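Local coordinates for histone-lysine N-methyltransferase, H3 lysine-9 specific SUVH4 (Arabidopsis thaliana, PDB 4QEO), which methylates histone H3 on the lysine whose methylation marks chromatin for transcriptional repression, and binds methylated DNA, at residues A[321-335]-A[344-356]. Residues are numbered along the deposited sequence; the frame is centred on the assembly and turned at random.
Sequences DGRLIESRDVVFECG and CVNRTSQKRLRFN. With ZN (zinc ion), chain G; ZN (zinc ion), chain F.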
loop_
_atom_site.group_PDB
_atom_site.type_symbol
_atom_site.label_atom_id
_atom_site.label_comp_id
_atom_site.label_asym_id
_atom_site.label_seq_id
_atom_site.Cartn_x
_atom_site.Cartn_y
_atom_site.Cartn_z
ATOM N N ASP A 321 6.582 -12.521 -5.436
ATOM C CA ASP A 321 7.817 -12.299 -6.194
ATOM C C ASP A 321 8.849 -11.447 -5.464
ATOM O O ASP A 321 9.782 -10.933 -6.080
ATOM C CB ASP A 321 7.531 -11.720 -7.583
ATOM C CG ASP A 321 6.796 -12.693 -8.471
ATOM O OD1 ASP A 321 7.197 -13.877 -8.506
ATOM O OD2 ASP A 321 5.809 -12.278 -9.116
ATOM N N GLY A 322 8.681 -11.304 -4.149
ATOM C CA GLY A 322 9.701 -10.685 -3.318
ATOM C C GLY A 322 9.268 -9.347 -2.745
ATOM O O GLY A 322 8.924 -8.432 -3.487
ATOM N N ARG A 323 9.293 -9.236 -1.421
ATOM C CA ARG A 323 8.877 -8.014 -0.741
ATOM C C ARG A 323 9.874 -7.655 0.358
ATOM O O ARG A 323 10.310 -8.515 1.128
ATOM C CB ARG A 323 7.452 -8.156 -0.174
ATOM C CG ARG A 323 6.353 -8.043 -1.244
ATOM C CD ARG A 323 4.973 -8.532 -0.752
ATOM N NE ARG A 323 4.388 -7.643 0.249
ATOM C CZ ARG A 323 3.181 -7.810 0.795
ATOM N NH1 ARG A 323 2.416 -8.836 0.436
ATOM N NH2 ARG A 323 2.731 -6.940 1.697
ATOM N N LEU A 324 10.264 -6.388 0.398
ATOM C CA LEU A 324 11.167 -5.910 1.434
ATOM C C LEU A 324 10.402 -5.895 2.738
ATOM O O LEU A 324 9.300 -5.344 2.807
ATOM C CB LEU A 324 11.659 -4.504 1.106
ATOM C CG LEU A 324 12.633 -3.869 2.095
ATOM C CD1 LEU A 324 13.955 -4.658 2.128
ATOM C CD2 LEU A 324 12.876 -2.427 1.690
ATOM N N ILE A 325 10.970 -6.500 3.769
ATOM C CA ILE A 325 10.282 -6.587 5.051
ATOM C C ILE A 325 10.188 -5.222 5.734
ATOM O O ILE A 325 9.136 -4.855 6.252
ATOM C CB ILE A 325 10.945 -7.636 5.976
ATOM C CG1 ILE A 325 10.752 -9.040 5.392
ATOM C CG2 ILE A 325 10.365 -7.571 7.380
ATOM C CD1 ILE A 325 11.643 -10.090 5.988
ATOM N N GLU A 326 11.291 -4.484 5.733
ATOM C CA GLU A 326 11.333 -3.159 6.340
ATOM C C GLU A 326 12.537 -2.363 5.830
ATOM O O GLU A 326 13.525 -2.927 5.361
ATOM C CB GLU A 326 11.413 -3.275 7.861
ATOM C CG GLU A 326 12.687 -3.960 8.343
ATOM C CD GLU A 326 12.690 -4.224 9.836
ATOM O OE1 GLU A 326 12.471 -3.266 10.611
ATOM O OE2 GLU A 326 12.904 -5.393 10.230
ATOM N N SER A 327 12.438 -1.047 5.945
ATOM C CA SER A 327 13.476 -0.149 5.497
ATOM C C SER A 327 14.723 -0.341 6.341
ATOM O O SER A 327 14.641 -0.708 7.516
ATOM C CB SER A 327 12.993 1.294 5.600
ATOM O OG SER A 327 13.946 2.179 5.042
ATOM N N ARG A 328 15.871 -0.107 5.716
ATOM C CA ARG A 328 17.177 -0.229 6.362
ATOM C C ARG A 328 18.081 0.885 5.878
ATOM O O ARG A 328 17.786 1.532 4.871
ATOM C CB ARG A 328 17.838 -1.557 5.985
ATOM C CG ARG A 328 16.993 -2.779 6.256
ATOM C CD ARG A 328 17.842 -3.888 6.811
ATOM N NE ARG A 328 17.114 -5.147 6.888
ATOM C CZ ARG A 328 17.672 -6.302 7.234
ATOM N NH1 ARG A 328 18.962 -6.349 7.533
ATOM N NH2 ARG A 328 16.942 -7.408 7.281
ATOM N N ASP A 329 19.199 1.086 6.574
ATOM C CA ASP A 329 20.247 1.980 6.100
ATOM C C ASP A 329 20.708 1.518 4.727
ATOM O O ASP A 329 20.849 2.322 3.801
ATOM C CB ASP A 329 21.433 2.002 7.067
ATOM C CG ASP A 329 21.192 2.896 8.265
ATOM O OD1 ASP A 329 20.224 3.687 8.229
ATOM O OD2 ASP A 329 21.972 2.817 9.240
ATOM N N VAL A 330 20.935 0.216 4.589
ATOM C CA VAL A 330 21.311 -0.338 3.289
ATOM C C VAL A 330 20.916 -1.812 3.186
ATOM O O VAL A 330 20.967 -2.551 4.166
ATOM C CB VAL A 330 22.822 -0.136 2.986
ATOM C CG1 VAL A 330 23.677 -0.951 3.934
ATOM C CG2 VAL A 330 23.150 -0.478 1.523
ATOM N N VAL A 331 20.483 -2.223 1.999
ATOM C CA VAL A 331 20.172 -3.624 1.742
ATOM C C VAL A 331 21.315 -4.213 0.913
ATOM O O VAL A 331 21.793 -3.581 -0.025
ATOM C CB VAL A 331 18.799 -3.783 1.002
ATOM C CG1 VAL A 331 18.635 -5.183 0.426
ATOM C CG2 VAL A 331 17.642 -3.464 1.931
ATOM N N PHE A 332 21.774 -5.403 1.288
ATOM C CA PHE A 332 22.860 -6.069 0.579
ATOM C C PHE A 332 22.322 -7.213 -0.263
ATOM O O PHE A 332 22.015 -8.289 0.250
ATOM C CB PHE A 332 23.901 -6.607 1.556
ATOM C CG PHE A 332 24.718 -5.540 2.235
ATOM C CD1 PHE A 332 25.849 -5.017 1.625
ATOM C CD2 PHE A 332 24.374 -5.081 3.493
ATOM C CE1 PHE A 332 26.616 -4.046 2.257
ATOM C CE2 PHE A 332 25.136 -4.112 4.131
ATOM C CZ PHE A 332 26.260 -3.597 3.511
ATOM N N GLU A 333 22.203 -6.965 -1.558
ATOM C CA GLU A 333 21.691 -7.961 -2.473
ATOM C C GLU A 333 22.807 -8.813 -3.050
ATOM O O GLU A 333 23.973 -8.399 -3.104
ATOM C CB GLU A 333 20.917 -7.297 -3.612
ATOM C CG GLU A 333 19.488 -6.912 -3.243
ATOM C CD GLU A 333 18.684 -6.374 -4.421
ATOM O OE1 GLU A 333 19.226 -6.274 -5.543
ATOM O OE2 GLU A 333 17.500 -6.047 -4.223
ATOM N N CYS A 334 22.427 -10.005 -3.487
ATOM C CA CYS A 334 23.310 -10.847 -4.271
ATOM C C CYS A 334 23.693 -10.115 -5.561
ATOM O O CYS A 334 22.922 -9.306 -6.097
ATOM C CB CYS A 334 22.645 -12.195 -4.560
ATOM S SG CYS A 334 22.430 -13.273 -3.088
ATOM N N GLY A 335 24.902 -10.385 -6.040
ATOM C CA GLY A 335 25.449 -9.654 -7.166
ATOM C C GLY A 335 26.051 -10.537 -8.246
ATOM O O GLY A 335 25.794 -11.733 -8.292
ATOM N N CYS A 344 16.886 -15.697 -7.296
ATOM C CA CYS A 344 17.188 -15.555 -5.868
ATOM C C CYS A 344 16.375 -14.425 -5.256
ATOM O O CYS A 344 16.261 -13.345 -5.841
ATOM C CB CYS A 344 18.687 -15.295 -5.630
ATOM S SG CYS A 344 19.085 -15.030 -3.878
ATOM N N VAL A 345 15.802 -14.666 -4.083
ATOM C CA VAL A 345 14.941 -13.649 -3.466
ATOM C C VAL A 345 15.791 -12.470 -2.987
ATOM O O VAL A 345 15.326 -11.320 -2.925
ATOM C CB VAL A 345 14.071 -14.249 -2.345
ATOM C CG1 VAL A 345 13.083 -13.220 -1.800
ATOM C CG2 VAL A 345 13.306 -15.439 -2.886
ATOM N N ASN A 346 17.067 -12.748 -2.723
ATOM C CA ASN A 346 17.984 -11.676 -2.368
ATOM C C ASN A 346 18.492 -10.893 -3.585
ATOM O O ASN A 346 19.430 -10.115 -3.482
ATOM C CB ASN A 346 19.133 -12.168 -1.488
ATOM C CG ASN A 346 19.707 -11.060 -0.624
ATOM O OD1 ASN A 346 18.969 -10.262 -0.058
ATOM N ND2 ASN A 346 21.031 -10.977 -0.558
ATOM N N ARG A 347 17.844 -11.094 -4.727
ATOM C CA ARG A 347 17.996 -10.202 -5.863
ATOM C C ARG A 347 16.674 -9.473 -6.160
ATOM O O ARG A 347 16.460 -9.033 -7.285
ATOM C CB ARG A 347 18.431 -10.992 -7.105
ATOM C CG ARG A 347 19.755 -11.755 -6.949
ATOM C CD ARG A 347 20.054 -12.549 -8.210
ATOM N NE ARG A 347 21.337 -13.257 -8.189
ATOM C CZ ARG A 347 22.492 -12.726 -8.587
ATOM N NH1 ARG A 347 22.542 -11.468 -8.995
ATOM N NH2 ARG A 347 23.607 -13.450 -8.570
ATOM N N THR A 348 15.794 -9.351 -5.165
ATOM C CA THR A 348 14.466 -8.745 -5.402
ATOM C C THR A 348 14.400 -7.487 -6.296
ATOM O O THR A 348 13.628 -7.465 -7.256
ATOM C CB THR A 348 13.699 -8.530 -4.087
ATOM O OG1 THR A 348 13.368 -9.809 -3.539
ATOM C CG2 THR A 348 12.398 -7.723 -4.315
ATOM N N SER A 349 15.225 -6.469 -6.034
ATOM C CA SER A 349 15.119 -5.226 -6.810
ATOM C C SER A 349 15.725 -5.299 -8.212
ATOM O O SER A 349 15.627 -4.344 -8.986
ATOM C CB SER A 349 15.713 -4.038 -6.050
ATOM O OG SER A 349 17.121 -4.064 -6.096
ATOM N N GLN A 350 16.340 -6.428 -8.544
ATOM C CA GLN A 350 16.989 -6.579 -9.844
ATOM C C GLN A 350 16.020 -7.146 -10.870
ATOM O O GLN A 350 16.309 -7.207 -12.062
ATOM C CB GLN A 350 18.203 -7.506 -9.736
ATOM C CG GLN A 350 19.342 -6.943 -8.898
ATOM C CD GLN A 350 20.330 -8.023 -8.438
ATOM O OE1 GLN A 350 20.636 -8.978 -9.168
ATOM N NE2 GLN A 350 20.834 -7.866 -7.225
ATOM N N LYS A 351 14.867 -7.583 -10.395
ATOM C CA LYS A 351 13.954 -8.283 -11.272
ATOM C C LYS A 351 13.165 -7.323 -12.163
ATOM O O LYS A 351 13.200 -6.098 -11.981
ATOM C CB LYS A 351 13.068 -9.226 -10.456
ATOM C CG LYS A 351 13.917 -10.307 -9.785
ATOM C CD LYS A 351 13.116 -11.276 -8.937
ATOM C CE LYS A 351 14.039 -12.341 -8.333
ATOM N NZ LYS A 351 13.276 -13.376 -7.580
ATOM N N ARG A 352 12.477 -7.890 -13.144
ATOM C CA ARG A 352 11.809 -7.099 -14.159
ATOM C C ARG A 352 10.623 -6.361 -13.556
ATOM O O ARG A 352 10.095 -6.758 -12.514
ATOM C CB ARG A 352 11.334 -8.007 -15.279
ATOM C CG ARG A 352 10.361 -9.028 -14.792
ATOM C CD ARG A 352 10.113 -10.075 -15.841
ATOM N NE ARG A 352 9.067 -10.998 -15.418
ATOM C CZ ARG A 352 8.702 -12.063 -16.118
ATOM N NH1 ARG A 352 9.305 -12.324 -17.268
ATOM N NH2 ARG A 352 7.738 -12.858 -15.670
ATOM N N LEU A 353 10.220 -5.282 -14.216
ATOM C CA LEU A 353 9.090 -4.492 -13.764
ATOM C C LEU A 353 7.873 -5.405 -13.621
ATOM O O LEU A 353 7.511 -6.120 -14.556
ATOM C CB LEU A 353 8.830 -3.345 -14.745
ATOM C CG LEU A 353 7.581 -2.501 -14.494
ATOM C CD1 LEU A 353 7.643 -1.859 -13.120
ATOM C CD2 LEU A 353 7.456 -1.449 -15.586
ATOM N N ARG A 354 7.283 -5.410 -12.428
ATOM C CA ARG A 354 6.204 -6.330 -12.094
ATOM C C ARG A 354 4.826 -5.760 -12.383
ATOM O O ARG A 354 3.859 -6.505 -12.367
ATOM C CB ARG A 354 6.204 -6.657 -10.596
ATOM C CG ARG A 354 7.428 -7.321 -10.039
ATOM C CD ARG A 354 7.457 -7.139 -8.521
ATOM N NE ARG A 354 8.414 -8.024 -7.861
ATOM C CZ ARG A 354 9.736 -7.912 -7.972
ATOM N NH1 ARG A 354 10.271 -6.960 -8.729
ATOM N NH2 ARG A 354 10.528 -8.760 -7.336
ATOM N N PHE A 355 4.721 -4.448 -12.577
ATOM C CA PHE A 355 3.399 -3.809 -12.599
ATOM C C PHE A 355 3.128 -3.028 -13.873
ATOM O O PHE A 355 4.044 -2.474 -14.481
ATOM C CB PHE A 355 3.224 -2.848 -11.410
ATOM C CG PHE A 355 3.600 -3.441 -10.082
ATOM C CD1 PHE A 355 2.751 -4.314 -9.435
ATOM C CD2 PHE A 355 4.800 -3.110 -9.477
ATOM C CE1 PHE A 355 3.094 -4.863 -8.207
ATOM C CE2 PHE A 355 5.150 -3.654 -8.251
ATOM C CZ PHE A 355 4.294 -4.536 -7.617
ATOM N N ASN A 356 1.852 -2.956 -14.246
ATOM C CA ASN A 356 1.421 -2.124 -15.355
ATOM C C ASN A 356 1.277 -0.681 -14.887
ATOM O O ASN A 356 0.410 -0.370 -14.082
ATOM C CB ASN A 356 0.098 -2.652 -15.923
ATOM C CG ASN A 356 0.243 -4.050 -16.526
ATOM O OD1 ASN A 356 1.118 -4.288 -17.354
ATOM N ND2 ASN A 356 -0.614 -4.977 -16.103
HETATM ZN ZN ZN G . 21.463 -15.110 -3.887
HETATM ZN ZN ZN F . 24.866 -13.571 -2.729
HETATM O O HOH W 1 12.306 -12.012 -5.653
#
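The Arg347 guanidinium carries Cys334 CB over one face, offset toward the rim. Gln350 OE1 lies at its edge, in the plane. Gly335 O also sits at the edge, 25° out of the plane, and accepts a hydrogen bond from Arg347 NH2 at 2.8 Å. At the far end of the contact, Arg354 NH2 donates to Asp321 O at 2.6 Å, the oxygen in the guanidinium plane but the donor above the carbonyl plane. The two segments meet beside the triangular three-zinc cluster of the pre-SET domain. Cys334 SG bridges two zinc ions, and Cys344 SG binds one of them at 2.4 Å. Cys298 and Cys340 complete that ion's site.

Next to the cluster, Glu333 is buried under the 3-10 turn. Its CG stands anti to the carbonyl carbon (chi1 -81°), and the chain runs on extended to the turn. Ser349 N and Ser349 OG reach Glu333 OE2 on its syn side, from opposite faces of the carboxylate plane. Gln350 NE2 meets Glu333 OE1 at 2.8 Å on the anti side, and Arg483 adds a salt bridge to the same oxygen. With an alanine in place of Glu333, Ser349 N and OG and the Arg483 charge would probably lose their acceptor, and Gln350 NE2 one of its two. The other is Cys334 O, met nearly straight along the carbonyl. Beside Cys334, Asn346 ND2 donates to a lone pair of Phe332 O, 3.0 Å away.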